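Local structure of thiol-disulfide isomerase and thioredoxins (Corynebacterium glutamicum, 3LOR) at residues V14-N19 with V98-P103. The protein is a thioredoxin-fold protein of the redoxin family that probably acts as a thiol-disulfide oxidoreductase or isomerase and can bind calcium. Residues are numbered along the deposited sequence; the frame is centred on the assembly and turned at random.
Sequences VQEWVN and VAVDMP
Ala99 presses its CB over one face of the Trp17 indole, a CH-pi contact 3.8 Å from the centroid of the six-membered ring. Chi1 of -68° sets CG of Trp17 anti to the carbonyl carbon, and chi2 of 88° turns the ring so that its face meets the methyl. Val14 CG1 packs against the same CB, while Ile68 touches Trp17 and Leu70 touches Ala99, both from strand 65-71, making this the tight part of the contact. The backbone rungs are uneven: Val100 N to Glu16 O is nearly straight (3.0 Å), whereas Gln15 N to Val100 O is bent to 135° where the chain turns at Gln15. Val18 N bonds Val98 O at 3.1 Å, and beside it Asn19 OD1 accepts Val98 N at 2.8 Å; Asn19 ND2 is held by Phe96 O. Glu16 and Val100 share the looser face, CG to CG2 4.1 Å, with Val18 CG2 also reaching Val100 CG2. At the corner, the extended Gln15 side chain crosses exposed Pro103, Gln15 NE2 lying 3.6 Å from Pro103 CG. Thus 14-17, outermost in this chain's thioredoxin-fold sheet, is held antiparallel to 98-101 by main-chain bonds, with one side-chain amide oxygen bonding just beyond, while the Gln15/Pro103 side relies on van der Waals contact.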
loop_
_atom_site.group_PDB
_atom_site.type_symbol
_atom_site.label_atom_id
_atom_site.label_comp_id
_atom_site.label_asym_id
_atom_site.label_seq_id
_atom_site.Cartn_x
_atom_site.Cartn_y
_atom_site.Cartn_z
ATOM N N VAL A 14 -2.665 13.858 -33.324
ATOM C CA VAL A 14 -2.225 12.480 -33.273
ATOM C C VAL A 14 -1.506 11.960 -34.504
ATOM O O VAL A 14 -2.037 12.000 -35.569
ATOM C CB VAL A 14 -3.446 11.615 -33.084
ATOM C CG1 VAL A 14 -3.138 10.195 -33.114
ATOM C CG2 VAL A 14 -4.174 12.022 -31.895
ATOM N N GLN A 15 -0.291 11.468 -34.361
ATOM C CA GLN A 15 0.342 10.768 -35.459
ATOM C C GLN A 15 -0.329 9.457 -35.821
ATOM O O GLN A 15 -0.563 9.204 -36.966
ATOM C CB GLN A 15 1.825 10.575 -35.206
ATOM C CG GLN A 15 2.523 9.552 -36.052
ATOM C CD GLN A 15 3.993 9.447 -35.756
ATOM O OE1 GLN A 15 4.390 8.869 -34.794
ATOM N NE2 GLN A 15 4.798 10.007 -36.599
ATOM N N GLU A 16 -0.633 8.627 -34.851
ATOM C CA GLU A 16 -1.384 7.426 -35.116
ATOM C C GLU A 16 -2.058 6.851 -33.889
ATOM O O GLU A 16 -1.628 7.088 -32.801
ATOM C CB GLU A 16 -0.472 6.376 -35.725
ATOM C CG GLU A 16 0.722 6.089 -34.888
ATOM C CD GLU A 16 1.693 5.165 -35.532
ATOM O OE1 GLU A 16 2.724 5.655 -36.003
ATOM O OE2 GLU A 16 1.442 3.953 -35.550
ATOM N N TRP A 17 -3.100 6.071 -34.096
ATOM C CA TRP A 17 -3.715 5.337 -33.026
ATOM C C TRP A 17 -3.255 3.882 -33.068
ATOM O O TRP A 17 -3.498 3.159 -33.966
ATOM C CB TRP A 17 -5.219 5.425 -33.102
ATOM C CG TRP A 17 -5.855 6.720 -32.839
ATOM C CD1 TRP A 17 -6.097 7.692 -33.728
ATOM C CD2 TRP A 17 -6.387 7.170 -31.610
ATOM N NE1 TRP A 17 -6.722 8.723 -33.144
ATOM C CE2 TRP A 17 -6.924 8.426 -31.833
ATOM C CE3 TRP A 17 -6.446 6.636 -30.337
ATOM C CZ2 TRP A 17 -7.514 9.151 -30.834
ATOM C CZ3 TRP A 17 -7.019 7.329 -29.384
ATOM C CH2 TRP A 17 -7.541 8.583 -29.615
ATOM N N VAL A 18 -2.501 3.515 -32.078
ATOM C CA VAL A 18 -1.791 2.271 -32.013
ATOM C C VAL A 18 -2.548 0.955 -31.856
ATOM O O VAL A 18 -2.142 -0.038 -32.373
ATOM C CB VAL A 18 -0.659 2.407 -31.036
ATOM C CG1 VAL A 18 -0.474 1.197 -30.289
ATOM C CG2 VAL A 18 0.575 2.825 -31.759
ATOM N N ASN A 19 -3.621 0.981 -31.099
ATOM C CA ASN A 19 -4.357 -0.189 -30.671
ATOM C C ASN A 19 -5.848 -0.137 -30.861
ATOM O O ASN A 19 -6.561 -0.860 -30.223
ATOM C CB ASN A 19 -4.092 -0.391 -29.194
ATOM C CG ASN A 19 -4.693 0.708 -28.332
ATOM O OD1 ASN A 19 -4.934 1.793 -28.771
ATOM N ND2 ASN A 19 -4.917 0.403 -27.114
ATOM N N VAL A 98 -4.900 4.094 -27.207
ATOM C CA VAL A 98 -3.663 4.784 -27.053
ATOM C C VAL A 98 -3.292 5.478 -28.332
ATOM O O VAL A 98 -3.274 4.891 -29.360
ATOM C CB VAL A 98 -2.576 3.839 -26.701
ATOM C CG1 VAL A 98 -1.346 4.532 -26.539
ATOM C CG2 VAL A 98 -2.925 3.055 -25.531
ATOM N N ALA A 99 -2.982 6.741 -28.231
ATOM C CA ALA A 99 -2.526 7.502 -29.345
ATOM C C ALA A 99 -1.126 7.987 -29.132
ATOM O O ALA A 99 -0.688 8.191 -28.046
ATOM C CB ALA A 99 -3.412 8.635 -29.595
ATOM N N VAL A 100 -0.442 8.181 -30.222
ATOM C CA VAL A 100 0.882 8.699 -30.261
ATOM C C VAL A 100 0.786 10.182 -30.646
ATOM O O VAL A 100 0.260 10.516 -31.655
ATOM C CB VAL A 100 1.647 7.921 -31.316
ATOM C CG1 VAL A 100 3.002 8.468 -31.563
ATOM C CG2 VAL A 100 1.696 6.479 -30.976
ATOM N N ASP A 101 1.307 11.042 -29.803
ATOM C CA ASP A 101 1.335 12.478 -29.985
ATOM C C ASP A 101 2.152 12.821 -31.230
ATOM O O ASP A 101 3.198 12.312 -31.424
ATOM C CB ASP A 101 1.915 13.101 -28.704
ATOM C CG ASP A 101 1.771 14.621 -28.619
ATOM O OD1 ASP A 101 1.275 15.238 -29.528
ATOM O OD2 ASP A 101 2.218 15.186 -27.635
HETATM N N MSE A 102 1.642 13.672 -32.083
HETATM C CA MSE A 102 2.316 14.000 -33.304
HETATM C C MSE A 102 3.602 14.718 -33.052
HETATM O O MSE A 102 3.666 15.681 -32.350
HETATM C CB MSE A 102 1.434 14.881 -34.155
HETATM C CG MSE A 102 2.108 15.393 -35.419
HETATM SE SE MSE A 102 2.192 14.039 -36.709
HETATM C CE MSE A 102 0.442 14.188 -37.187
ATOM N N PRO A 103 4.643 14.187 -33.620
ATOM C CA PRO A 103 5.951 14.784 -33.511
ATOM C C PRO A 103 6.061 16.041 -34.353
ATOM O O PRO A 103 5.400 16.164 -35.341
ATOM C CB PRO A 103 6.844 13.695 -34.028
ATOM C CG PRO A 103 6.039 12.931 -34.812
ATOM C CD PRO A 103 4.708 12.911 -34.301
#